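Local coordinates for amidohydrolase (Staphylococcus aureus, PDB 3NUR), which probably hydrolyses carbon-nitrogen bonds, perhaps of linear amides, at a metal site inside a TIM barrel, its natural substrate being unidentified, at residues A[31-36]-A[92-97]; A[131-136]-A[157-162]; A[181-186]-A[243-248]; A[235-240]-A[272-277]. All coordinates share one frame; numbering follows the deposited sequence.

Contact 1: A[31-36]-A[92-97]; sequences YVIEDI and LSYGNG
Tyr94, at the end of strand 87-94, lays its ring along the chain that leaves strand 24-31, and the tight part of the contact forms round that ring. The backbone sets the frame: Tyr31 N donates to Ser93 O (3.0 Å), and Gly95 N returns a bond to Tyr31 O (2.8 Å). With chi1 at 77°, the Tyr31 side chain lies over its own main chain and against the Ser93-Tyr94 peptide, and the edge of the Tyr94 ring meets its face in a T-shaped pair, planes at 67°. Val32 CA sits over a face of the Tyr94 ring, 4.0 Å from its centroid, as a CH-pi contact. At the far end of the ring, Ile33 N gives an almost straight bond (176°) to Tyr94 OH, 3.0 Å away; with Gln37 as a second partner, two groups hold the hydroxyl end of the ring. Ile36 CG2 packs beside it, 3.5 Å from Tyr94 OH. The solvent side is looser: exposed Asn96 meets Val32 mainly through its backbone, with O 3.6 Å from Val32 CG1. The pairing joins the C-terminal ends of adjacent parallel strands of the TIM barrel, the end where the active site of this fold lies; Glu28 and His30 of strand 24-31 bind the calcium ion nearby.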
loop_
_atom_site.group_PDB
_atom_site.type_symbol
_atom_site.label_atom_id
_atom_site.label_comp_id
_atom_site.label_asym_id
_atom_site.label_seq_id
_atom_site.Cartn_x
_atom_site.Cartn_y
_atom_site.Cartn_z
ATOM N N TYR A 31 4.717 -11.173 -0.502
ATOM C CA TYR A 31 5.440 -12.345 -0.964
ATOM C C TYR A 31 6.801 -11.900 -1.493
ATOM O O TYR A 31 6.956 -10.753 -1.886
ATOM C CB TYR A 31 4.650 -13.098 -2.073
ATOM C CG TYR A 31 4.727 -12.435 -3.428
ATOM C CD1 TYR A 31 3.910 -11.353 -3.738
ATOM C CD2 TYR A 31 5.695 -12.814 -4.362
ATOM C CE1 TYR A 31 4.012 -10.702 -4.958
ATOM C CE2 TYR A 31 5.816 -12.157 -5.582
ATOM C CZ TYR A 31 4.976 -11.093 -5.870
ATOM O OH TYR A 31 5.071 -10.422 -7.055
ATOM N N VAL A 32 7.767 -12.831 -1.558
ATOM C CA VAL A 32 9.046 -12.588 -2.232
ATOM C C VAL A 32 9.332 -13.862 -3.011
ATOM O O VAL A 32 8.718 -14.906 -2.729
ATOM C CB VAL A 32 10.235 -12.171 -1.315
ATOM C CG1 VAL A 32 9.914 -10.917 -0.500
ATOM C CG2 VAL A 32 10.699 -13.319 -0.407
ATOM N N ILE A 33 10.246 -13.760 -3.994
ATOM C CA ILE A 33 10.684 -14.907 -4.788
ATOM C C ILE A 33 12.182 -15.079 -4.528
ATOM O O ILE A 33 12.968 -14.160 -4.774
ATOM C CB ILE A 33 10.315 -14.772 -6.287
ATOM C CG1 ILE A 33 8.785 -14.808 -6.462
ATOM C CG2 ILE A 33 10.983 -15.890 -7.122
ATOM C CD1 ILE A 33 8.291 -14.018 -7.596
ATOM N N GLU A 34 12.561 -16.246 -3.972
ATOM C CA GLU A 34 13.955 -16.551 -3.599
ATOM C C GLU A 34 14.984 -16.201 -4.680
ATOM O O GLU A 34 15.952 -15.501 -4.382
ATOM C CB GLU A 34 14.087 -18.013 -3.162
ATOM C CG GLU A 34 15.387 -18.309 -2.436
ATOM C CD GLU A 34 15.552 -19.776 -2.091
ATOM O OE1 GLU A 34 14.999 -20.207 -1.054
ATOM O OE2 GLU A 34 16.210 -20.500 -2.873
ATOM N N ASP A 35 14.741 -16.640 -5.931
ATOM C CA ASP A 35 15.637 -16.369 -7.060
ATOM C C ASP A 35 15.777 -14.882 -7.371
ATOM O O ASP A 35 16.865 -14.444 -7.757
ATOM C CB ASP A 35 15.221 -17.178 -8.295
ATOM C CG ASP A 35 15.542 -18.673 -8.224
ATOM O OD1 ASP A 35 16.156 -19.111 -7.215
ATOM O OD2 ASP A 35 15.183 -19.405 -9.180
ATOM N N ILE A 36 14.698 -14.093 -7.143
ATOM C CA ILE A 36 14.715 -12.640 -7.352
ATOM C C ILE A 36 15.468 -12.012 -6.193
ATOM O O ILE A 36 16.238 -11.073 -6.414
ATOM C CB ILE A 36 13.288 -12.048 -7.571
ATOM C CG1 ILE A 36 12.684 -12.614 -8.865
ATOM C CG2 ILE A 36 13.292 -10.489 -7.587
ATOM C CD1 ILE A 36 11.299 -12.223 -9.153
ATOM N N LEU A 92 -2.038 -9.829 -2.982
ATOM C CA LEU A 92 -0.602 -10.051 -2.856
ATOM C C LEU A 92 0.279 -9.005 -3.560
ATOM O O LEU A 92 0.009 -8.632 -4.705
ATOM C CB LEU A 92 -0.238 -11.480 -3.348
ATOM C CG LEU A 92 -0.790 -12.676 -2.547
ATOM C CD1 LEU A 92 -0.387 -14.012 -3.199
ATOM C CD2 LEU A 92 -0.283 -12.664 -1.135
ATOM N N SER A 93 1.333 -8.547 -2.852
ATOM C CA SER A 93 2.308 -7.567 -3.345
ATOM C C SER A 93 3.723 -7.972 -2.947
ATOM O O SER A 93 3.874 -8.663 -1.953
ATOM C CB SER A 93 2.011 -6.204 -2.748
ATOM O OG SER A 93 2.054 -6.264 -1.330
ATOM N N TYR A 94 4.762 -7.551 -3.706
ATOM C CA TYR A 94 6.143 -7.896 -3.371
ATOM C C TYR A 94 6.562 -7.258 -2.040
ATOM O O TYR A 94 6.222 -6.102 -1.781
ATOM C CB TYR A 94 7.117 -7.515 -4.500
ATOM C CG TYR A 94 8.303 -8.450 -4.564
ATOM C CD1 TYR A 94 8.333 -9.511 -5.466
ATOM C CD2 TYR A 94 9.390 -8.291 -3.701
ATOM C CE1 TYR A 94 9.404 -10.412 -5.492
ATOM C CE2 TYR A 94 10.475 -9.166 -3.735
ATOM C CZ TYR A 94 10.471 -10.233 -4.624
ATOM O OH TYR A 94 11.541 -11.091 -4.656
ATOM N N GLY A 95 7.247 -8.032 -1.209
ATOM C CA GLY A 95 7.713 -7.617 0.110
ATOM C C GLY A 95 9.105 -7.017 0.119
ATOM O O GLY A 95 9.467 -6.250 -0.779
ATOM N N ASN A 96 9.877 -7.327 1.165
ATOM C CA ASN A 96 11.227 -6.766 1.358
ATOM C C ASN A 96 12.142 -7.014 0.176
ATOM O O ASN A 96 12.131 -8.104 -0.382
ATOM C CB ASN A 96 11.856 -7.328 2.624
ATOM C CG ASN A 96 11.082 -7.036 3.879
ATOM O OD1 ASN A 96 10.259 -6.107 3.945
ATOM N ND2 ASN A 96 11.330 -7.834 4.905
ATOM N N GLY A 97 12.896 -5.990 -0.212
ATOM C CA GLY A 97 13.831 -6.083 -1.331
ATOM C C GLY A 97 13.177 -6.114 -2.693
ATOM O O GLY A 97 13.700 -6.731 -3.618
#

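Contact 2: A[131-136]-A[157-162]; sequences GFATLP and KGALIM
Leu160 O, facing Thr134 and Leu135 across the contact, is gripped by two waters, each donating to it. One also donates to Thr134 OG1, 2.8 Å away, and the other accepts from Leu135 N, again at 2.8 Å. The waters link the two chains where direct bonding ends, between neighbouring strands of the TIM barrel; residues 131-135 and 157-160 run 48° apart. In the rest of the contact the backbones bond directly. Lys157 N reaches Gly131 O nearly head-on at 2.9 Å, Ala133 N gives a practically straight bond (178°) to Gly158 O, and Leu160 N closes on Ala133 O at 3.1 Å, in the carbonyl plane. Thus Ala133 is bound through both its N and its O, and pairs with Ala159 in a single bridge. On one side of the seam Ala159 CB meets Ala133 CB, and Leu135 CD1 lies 3.8 Å from Ala159 CB; Phe147 of helix 140-152 packs on Leu135 and Ala159, and Cys150 on Ala133. On the other side Phe132 lies close over glycine backbone. Its chi1 of -95° departs from a staggered value and swings the ring across Gly158, Ala159 N standing over one face, while CD1 comes to 3.6 Å from Gly158 CA and, at the ring edge, CE1 approaches Lys157 O to 3.5 Å.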
loop_
_atom_site.group_PDB
_atom_site.type_symbol
_atom_site.label_atom_id
_atom_site.label_comp_id
_atom_site.label_asym_id
_atom_site.label_seq_id
_atom_site.Cartn_x
_atom_site.Cartn_y
_atom_site.Cartn_z
ATOM N N GLY A 131 -3.925 -10.343 -7.338
ATOM C CA GLY A 131 -2.585 -9.774 -7.442
ATOM C C GLY A 131 -2.519 -8.276 -7.611
ATOM O O GLY A 131 -3.376 -7.671 -8.265
ATOM N N PHE A 132 -1.483 -7.678 -7.005
ATOM C CA PHE A 132 -1.132 -6.277 -7.177
ATOM C C PHE A 132 0.197 -6.283 -7.919
ATOM O O PHE A 132 1.083 -7.107 -7.613
ATOM C CB PHE A 132 -1.029 -5.523 -5.821
ATOM C CG PHE A 132 -2.281 -4.775 -5.367
ATOM C CD1 PHE A 132 -3.452 -4.817 -6.117
ATOM C CD2 PHE A 132 -2.298 -4.082 -4.161
ATOM C CE1 PHE A 132 -4.605 -4.124 -5.700
ATOM C CE2 PHE A 132 -3.455 -3.405 -3.735
ATOM C CZ PHE A 132 -4.590 -3.411 -4.521
ATOM N N ALA A 133 0.314 -5.408 -8.916
ATOM C CA ALA A 133 1.526 -5.293 -9.749
ATOM C C ALA A 133 2.733 -4.740 -8.992
ATOM O O ALA A 133 2.583 -3.886 -8.105
ATOM C CB ALA A 133 1.236 -4.383 -10.925
ATOM N N THR A 134 3.926 -5.233 -9.356
ATOM C CA THR A 134 5.234 -4.754 -8.899
ATOM C C THR A 134 5.800 -4.038 -10.130
ATOM O O THR A 134 5.870 -4.632 -11.212
ATOM C CB THR A 134 6.110 -5.876 -8.339
ATOM O OG1 THR A 134 5.407 -6.480 -7.250
ATOM C CG2 THR A 134 7.468 -5.363 -7.842
ATOM N N LEU A 135 6.093 -2.737 -9.989
ATOM C CA LEU A 135 6.473 -1.900 -11.132
ATOM C C LEU A 135 7.867 -1.344 -11.095
ATOM O O LEU A 135 8.279 -0.862 -10.053
ATOM C CB LEU A 135 5.485 -0.728 -11.285
ATOM C CG LEU A 135 3.987 -1.087 -11.340
ATOM C CD1 LEU A 135 3.147 0.155 -11.310
ATOM C CD2 LEU A 135 3.672 -1.944 -12.571
ATOM N N PRO A 136 8.559 -1.264 -12.254
ATOM C CA PRO A 136 9.892 -0.641 -12.264
ATOM C C PRO A 136 9.759 0.891 -12.311
ATOM O O PRO A 136 9.956 1.514 -13.347
ATOM C CB PRO A 136 10.528 -1.232 -13.529
ATOM C CG PRO A 136 9.359 -1.436 -14.474
ATOM C CD PRO A 136 8.175 -1.776 -13.598
ATOM N N LYS A 157 -5.315 -6.459 -10.037
ATOM C CA LYS A 157 -6.329 -5.482 -9.661
ATOM C C LYS A 157 -5.815 -4.163 -9.075
ATOM O O LYS A 157 -6.593 -3.406 -8.482
ATOM C CB LYS A 157 -7.352 -6.146 -8.717
ATOM C CG LYS A 157 -8.114 -7.342 -9.330
ATOM C CD LYS A 157 -9.139 -6.935 -10.365
ATOM C CE LYS A 157 -10.005 -8.091 -10.816
ATOM N NZ LYS A 157 -11.428 -7.670 -10.959
ATOM N N GLY A 158 -4.535 -3.886 -9.299
ATOM C CA GLY A 158 -3.880 -2.649 -8.898
ATOM C C GLY A 158 -2.383 -2.817 -8.861
ATOM O O GLY A 158 -1.842 -3.769 -9.429
ATOM N N ALA A 159 -1.701 -1.908 -8.180
ATOM C CA ALA A 159 -0.258 -1.993 -8.027
ATOM C C ALA A 159 0.068 -1.573 -6.611
ATOM O O ALA A 159 -0.664 -0.773 -6.025
ATOM C CB ALA A 159 0.433 -1.034 -8.995
ATOM N N LEU A 160 1.156 -2.115 -6.061
ATOM C CA LEU A 160 1.648 -1.639 -4.770
ATOM C C LEU A 160 3.051 -1.125 -5.070
ATOM O O LEU A 160 3.848 -1.856 -5.670
ATOM C CB LEU A 160 1.664 -2.723 -3.682
ATOM C CG LEU A 160 2.231 -2.278 -2.295
ATOM C CD1 LEU A 160 1.475 -2.950 -1.150
ATOM C CD2 LEU A 160 3.740 -2.576 -2.189
ATOM N N ILE A 161 3.349 0.119 -4.651
ATOM C CA ILE A 161 4.641 0.789 -4.883
ATOM C C ILE A 161 5.293 1.054 -3.542
ATOM O O ILE A 161 4.678 1.671 -2.665
ATOM C CB ILE A 161 4.479 2.138 -5.662
ATOM C CG1 ILE A 161 3.906 1.897 -7.086
ATOM C CG2 ILE A 161 5.849 2.922 -5.701
ATOM C CD1 ILE A 161 3.561 3.162 -7.869
HETATM N N MSE A 162 6.529 0.585 -3.388
HETATM C CA MSE A 162 7.269 0.794 -2.153
HETATM C C MSE A 162 8.241 1.939 -2.289
HETATM O O MSE A 162 9.026 1.990 -3.234
HETATM C CB MSE A 162 8.007 -0.487 -1.753
HETATM C CG MSE A 162 7.170 -1.390 -0.863
HETATM SE SE MSE A 162 7.986 -3.122 -0.575
HETATM C CE MSE A 162 9.938 -2.631 -0.892
HETATM O O HOH W 1 4.299 -4.739 -5.408
HETATM O O HOH W 2 5.868 -1.436 -7.504
#

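Contact 3: A[181-186]-A[243-248]; sequences TAENLD and RYPKLN
The last turn of helix 176-185, closed by a Schellman motif at Asp186, lies against a type I beta turn running from Tyr244 to Leu247, and CA of Glu183 and CA of Leu247 are only 4.9 Å apart. Glu183 carries the contact. Its CG is anti to the backbone N (chi1 -165°) and the chain beyond stays extended, which brings the carboxylate over one face of the turn. There OE2, through its anti lone pair, accepts Lys246 N at 2.9 Å. The other oxygen, OE1, lies at the edge of the Tyr244 ring, 3.3 Å from CD1, with carboxylate and ring planes 76° apart; a water that donates to OE1 at 2.8 Å also donates to Arg243 O. Tyr244 OH and Arg243 NE themselves turn to Asp176, at the start of the same helix. Lys246 crosses Glu183 at about a right angle, its NZ 4.1 Å from OE2, too far for a salt bridge, and binds a water instead. Another water joins Asp186 OD1 to Lys246 O. On the buried side Ala182 CB meets Leu247 CD1 at 3.6 Å. A peptide N-H, a water and a nearby ammonium group would all be expected to favour a negative Glu183, so the carboxylate probably stays ionised while it pins the turn that leads into strand 249-251.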
loop_
_atom_site.group_PDB
_atom_site.type_symbol
_atom_site.label_atom_id
_atom_site.label_comp_id
_atom_site.label_asym_id
_atom_site.label_seq_id
_atom_site.Cartn_x
_atom_site.Cartn_y
_atom_site.Cartn_z
ATOM N N THR A 181 -2.223 5.915 -16.058
ATOM C CA THR A 181 -2.437 4.508 -16.393
ATOM C C THR A 181 -3.386 3.850 -15.400
ATOM O O THR A 181 -4.348 3.213 -15.817
ATOM C CB THR A 181 -1.096 3.795 -16.589
ATOM O OG1 THR A 181 -0.407 4.442 -17.659
ATOM C CG2 THR A 181 -1.259 2.338 -16.921
ATOM N N ALA A 182 -3.144 4.050 -14.085
ATOM C CA ALA A 182 -4.016 3.523 -13.037
ATOM C C ALA A 182 -5.465 4.015 -13.220
ATOM O O ALA A 182 -6.378 3.195 -13.165
ATOM C CB ALA A 182 -3.491 3.915 -11.659
ATOM N N GLU A 183 -5.677 5.318 -13.499
ATOM C CA GLU A 183 -7.046 5.816 -13.688
ATOM C C GLU A 183 -7.709 5.173 -14.921
ATOM O O GLU A 183 -8.848 4.705 -14.835
ATOM C CB GLU A 183 -7.083 7.344 -13.776
ATOM C CG GLU A 183 -8.500 7.880 -13.592
ATOM C CD GLU A 183 -8.809 9.265 -14.125
ATOM O OE1 GLU A 183 -8.218 9.665 -15.153
ATOM O OE2 GLU A 183 -9.672 9.943 -13.521
ATOM N N ASN A 184 -6.961 5.101 -16.041
ATOM C CA ASN A 184 -7.411 4.490 -17.299
ATOM C C ASN A 184 -7.815 3.033 -17.087
ATOM O O ASN A 184 -8.826 2.602 -17.640
ATOM C CB ASN A 184 -6.318 4.580 -18.365
ATOM C CG ASN A 184 -6.264 5.904 -19.105
ATOM O OD1 ASN A 184 -7.119 6.786 -18.945
ATOM N ND2 ASN A 184 -5.249 6.073 -19.952
ATOM N N LEU A 185 -7.047 2.291 -16.267
ATOM C CA LEU A 185 -7.322 0.885 -15.974
ATOM C C LEU A 185 -8.368 0.695 -14.859
ATOM O O LEU A 185 -8.809 -0.438 -14.644
ATOM C CB LEU A 185 -6.027 0.150 -15.623
ATOM C CG LEU A 185 -4.945 0.073 -16.710
ATOM C CD1 LEU A 185 -3.603 -0.331 -16.102
ATOM C CD2 LEU A 185 -5.344 -0.866 -17.833
ATOM N N ASP A 186 -8.776 1.802 -14.172
ATOM C CA ASP A 186 -9.756 1.794 -13.068
ATOM C C ASP A 186 -9.295 0.902 -11.895
ATOM O O ASP A 186 -10.062 0.101 -11.341
ATOM C CB ASP A 186 -11.168 1.415 -13.563
ATOM C CG ASP A 186 -12.294 1.869 -12.661
ATOM O OD1 ASP A 186 -12.128 2.910 -11.972
ATOM O OD2 ASP A 186 -13.359 1.221 -12.678
ATOM N N ARG A 243 -6.281 16.093 -12.093
ATOM C CA ARG A 243 -6.018 15.569 -13.434
ATOM C C ARG A 243 -6.720 14.221 -13.614
ATOM O O ARG A 243 -7.293 13.967 -14.685
ATOM C CB ARG A 243 -4.500 15.387 -13.674
ATOM C CG ARG A 243 -3.787 16.684 -13.990
ATOM C CD ARG A 243 -2.360 16.507 -14.510
ATOM N NE ARG A 243 -1.434 15.892 -13.545
ATOM C CZ ARG A 243 -0.952 16.487 -12.450
ATOM N NH1 ARG A 243 -1.358 17.703 -12.111
ATOM N NH2 ARG A 243 -0.092 15.855 -11.669
ATOM N N TYR A 244 -6.663 13.350 -12.570
ATOM C CA TYR A 244 -7.225 11.982 -12.584
ATOM C C TYR A 244 -8.231 11.822 -11.429
ATOM O O TYR A 244 -7.923 11.180 -10.419
ATOM C CB TYR A 244 -6.074 10.935 -12.550
ATOM C CG TYR A 244 -5.012 11.252 -13.577
ATOM C CD1 TYR A 244 -5.332 11.335 -14.933
ATOM C CD2 TYR A 244 -3.721 11.588 -13.189
ATOM C CE1 TYR A 244 -4.383 11.725 -15.876
ATOM C CE2 TYR A 244 -2.755 11.944 -14.126
ATOM C CZ TYR A 244 -3.092 12.007 -15.469
ATOM O OH TYR A 244 -2.158 12.368 -16.394
ATOM N N PRO A 245 -9.422 12.464 -11.548
ATOM C CA PRO A 245 -10.382 12.469 -10.427
ATOM C C PRO A 245 -10.996 11.134 -10.025
ATOM O O PRO A 245 -11.546 11.042 -8.929
ATOM C CB PRO A 245 -11.448 13.484 -10.871
ATOM C CG PRO A 245 -11.391 13.464 -12.351
ATOM C CD PRO A 245 -9.921 13.305 -12.663
ATOM N N LYS A 246 -10.903 10.114 -10.887
ATOM C CA LYS A 246 -11.440 8.786 -10.568
ATOM C C LYS A 246 -10.392 7.899 -9.908
ATOM O O LYS A 246 -10.703 6.785 -9.499
ATOM C CB LYS A 246 -12.009 8.107 -11.826
ATOM C CG LYS A 246 -13.238 8.811 -12.400
ATOM C CD LYS A 246 -13.876 8.039 -13.565
ATOM C CE LYS A 246 -13.155 8.162 -14.894
ATOM N NZ LYS A 246 -12.138 7.091 -15.094
ATOM N N LEU A 247 -9.137 8.367 -9.837
ATOM C CA LEU A 247 -8.046 7.606 -9.235
ATOM C C LEU A 247 -8.214 7.443 -7.724
ATOM O O LEU A 247 -8.531 8.411 -7.038
ATOM C CB LEU A 247 -6.677 8.288 -9.520
ATOM C CG LEU A 247 -5.417 7.621 -8.887
ATOM C CD1 LEU A 247 -5.157 6.233 -9.463
ATOM C CD2 LEU A 247 -4.207 8.503 -8.997
ATOM N N ASN A 248 -7.965 6.225 -7.212
ATOM C CA ASN A 248 -7.919 5.960 -5.778
ATOM C C ASN A 248 -6.565 5.411 -5.389
ATOM O O ASN A 248 -5.978 4.591 -6.098
ATOM C CB ASN A 248 -8.987 4.978 -5.295
ATOM C CG ASN A 248 -10.376 5.481 -5.487
ATOM O OD1 ASN A 248 -10.769 6.516 -4.941
ATOM N ND2 ASN A 248 -11.121 4.774 -6.311
HETATM O O HOH W 3 -8.843 12.150 -16.162
HETATM O O HOH W 4 -11.756 4.758 -16.634
HETATM O O HOH W 5 -10.091 4.759 -11.252
#

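Contact 4: A[235-240]-A[272-277]; sequences LVLSGI and EHLNHS
Two torsions aim neighbouring side chains of the loop at the end of helix 223-237: chi1 of 63° at His273 lifts the imidazole toward Leu237, and chi1 of -57° at Leu274 sends its methyls to the carbonyl oxygen of Val236. The helix finishes in a Schellman motif at Gly239, whose N bonds Val236 O at 3.1 Å; Ser238 OG, from above the carbonyl plane, donates to Leu235 O. His273 comes to the helix end from the loop. Its NE2 donates to Leu237 O at 2.7 Å, in a bond of 177° that lies both in the plane of the ring and in that of the carbonyl. CG of Leu274 stands over one face of the imidazole, toward its rim. Leu274 CD2 touches Val236 O at 3.5 Å and Gly239 CA at 3.7 Å, while CD1 reaches Leu237 CD2 at 4.3 Å. Tyr281 of helix 278-284 packs on both Val236 and Leu274, and Asn275 N bonds Asp242, so the loop between helices 262-268 and 278-284 is tied to its neighbours at several points. The bond requires a proton on NE2, and the partial negative charge expected at the C-terminal end of a helix might also favour a second proton on the ring; in either state the contact rests on one short, straight polar bond beside apolar leucine packing.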
loop_
_atom_site.group_PDB
_atom_site.type_symbol
_atom_site.label_atom_id
_atom_site.label_comp_id
_atom_site.label_asym_id
_atom_site.label_seq_id
_atom_site.Cartn_x
_atom_site.Cartn_y
_atom_site.Cartn_z
ATOM N N LEU A 235 1.597 14.015 -3.622
ATOM C CA LEU A 235 0.728 13.569 -4.714
ATOM C C LEU A 235 -0.546 14.405 -4.790
ATOM O O LEU A 235 -0.921 14.864 -5.860
ATOM C CB LEU A 235 0.414 12.068 -4.594
ATOM C CG LEU A 235 1.631 11.102 -4.531
ATOM C CD1 LEU A 235 1.164 9.641 -4.512
ATOM C CD2 LEU A 235 2.584 11.303 -5.706
ATOM N N VAL A 236 -1.139 14.703 -3.642
ATOM C CA VAL A 236 -2.334 15.534 -3.559
ATOM C C VAL A 236 -2.013 16.977 -3.972
ATOM O O VAL A 236 -2.720 17.527 -4.807
ATOM C CB VAL A 236 -2.963 15.448 -2.142
ATOM C CG1 VAL A 236 -4.022 16.529 -1.926
ATOM C CG2 VAL A 236 -3.539 14.057 -1.881
ATOM N N LEU A 237 -0.987 17.592 -3.353
ATOM C CA LEU A 237 -0.593 18.984 -3.617
ATOM C C LEU A 237 -0.194 19.255 -5.064
ATOM O O LEU A 237 -0.401 20.373 -5.545
ATOM C CB LEU A 237 0.511 19.466 -2.641
ATOM C CG LEU A 237 0.180 19.415 -1.144
ATOM C CD1 LEU A 237 1.370 19.874 -0.316
ATOM C CD2 LEU A 237 -1.084 20.232 -0.802
ATOM N N SER A 238 0.340 18.232 -5.758
ATOM C CA SER A 238 0.739 18.350 -7.175
ATOM C C SER A 238 -0.464 18.330 -8.158
ATOM O O SER A 238 -0.265 18.521 -9.363
ATOM C CB SER A 238 1.742 17.268 -7.556
ATOM O OG SER A 238 1.123 16.001 -7.713
ATOM N N GLY A 239 -1.673 18.065 -7.645
ATOM C CA GLY A 239 -2.896 18.042 -8.449
ATOM C C GLY A 239 -3.207 16.781 -9.230
ATOM O O GLY A 239 -4.062 16.807 -10.129
ATOM N N ILE A 240 -2.581 15.648 -8.855
ATOM C CA ILE A 240 -2.799 14.348 -9.514
ATOM C C ILE A 240 -4.307 13.985 -9.504
ATOM O O ILE A 240 -4.837 13.511 -10.512
ATOM C CB ILE A 240 -1.928 13.245 -8.827
ATOM C CG1 ILE A 240 -0.463 13.289 -9.362
ATOM C CG2 ILE A 240 -2.553 11.824 -8.979
ATOM C CD1 ILE A 240 0.518 12.421 -8.597
ATOM N N GLU A 272 -4.440 26.774 -2.810
ATOM C CA GLU A 272 -5.528 27.377 -3.582
ATOM C C GLU A 272 -5.581 27.003 -5.057
ATOM O O GLU A 272 -6.610 27.214 -5.692
ATOM C CB GLU A 272 -5.624 28.898 -3.338
ATOM C CG GLU A 272 -5.987 29.251 -1.902
ATOM C CD GLU A 272 -7.374 28.852 -1.439
ATOM O OE1 GLU A 272 -8.356 29.473 -1.906
ATOM O OE2 GLU A 272 -7.477 27.935 -0.593
ATOM N N HIS A 273 -4.496 26.410 -5.592
ATOM C CA HIS A 273 -4.416 25.925 -6.971
ATOM C C HIS A 273 -5.203 24.608 -7.182
ATOM O O HIS A 273 -5.421 24.206 -8.328
ATOM C CB HIS A 273 -2.948 25.720 -7.371
ATOM C CG HIS A 273 -2.261 24.669 -6.549
ATOM N ND1 HIS A 273 -1.878 24.915 -5.248
ATOM C CD2 HIS A 273 -1.935 23.396 -6.870
ATOM C CE1 HIS A 273 -1.345 23.783 -4.813
ATOM N NE2 HIS A 273 -1.329 22.854 -5.760
ATOM N N LEU A 274 -5.606 23.934 -6.093
ATOM C CA LEU A 274 -6.368 22.686 -6.192
ATOM C C LEU A 274 -7.860 22.978 -6.277
ATOM O O LEU A 274 -8.312 24.016 -5.788
ATOM C CB LEU A 274 -6.096 21.767 -4.992
ATOM C CG LEU A 274 -4.618 21.370 -4.752
ATOM C CD1 LEU A 274 -4.479 20.596 -3.424
ATOM C CD2 LEU A 274 -4.070 20.545 -5.934
ATOM N N ASN A 275 -8.625 22.050 -6.858
ATOM C CA ASN A 275 -10.081 22.222 -6.964
ATOM C C ASN A 275 -10.808 22.085 -5.630
ATOM O O ASN A 275 -11.902 22.640 -5.468
ATOM C CB ASN A 275 -10.649 21.204 -7.953
ATOM C CG ASN A 275 -10.254 21.445 -9.392
ATOM O OD1 ASN A 275 -9.835 22.536 -9.783
ATOM N ND2 ASN A 275 -10.396 20.421 -10.218
ATOM N N HIS A 276 -10.238 21.281 -4.698
ATOM C CA HIS A 276 -10.869 20.962 -3.422
ATOM C C HIS A 276 -9.949 21.257 -2.246
ATOM O O HIS A 276 -8.752 21.495 -2.442
ATOM C CB HIS A 276 -11.229 19.458 -3.393
ATOM C CG HIS A 276 -11.985 18.993 -4.610
ATOM N ND1 HIS A 276 -13.331 19.268 -4.768
ATOM C CD2 HIS A 276 -11.537 18.335 -5.707
ATOM C CE1 HIS A 276 -13.671 18.746 -5.943
ATOM N NE2 HIS A 276 -12.618 18.198 -6.558
ATOM N N SER A 277 -10.503 21.184 -1.015
ATOM C CA SER A 277 -9.685 21.361 0.188
ATOM C C SER A 277 -8.738 20.158 0.274
ATOM O O SER A 277 -9.034 19.100 -0.303
ATOM C CB SER A 277 -10.557 21.430 1.435
ATOM O OG SER A 277 -11.086 20.157 1.769
#

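How the contacts relate
The contacts run from the barrel strands (1 and 2) outward to the helices and loops around them (3 and 4). Contacts 1 and 2, with centres 12 Å apart, join successive barrel strands: Leu92 O probably bonds Phe132 N, so strand 87-94 leads directly to the 131-136 segment, and contact 2 bridges the three-strand and four-strand sheets beside the calcium ion. Contact 3 lies 15 Å from contact 2, centre to centre; its helix 176-185 follows strand 159-162 in the chain. Contact 4, another 15 Å from contact 3, is outermost, on the far side of the chain's centre from contact 1. Segments of contacts 3 and 4 alternate along the chain and touch through Arg243 and Ser238, so these two outer contacts form one continuous region around helix 240-243.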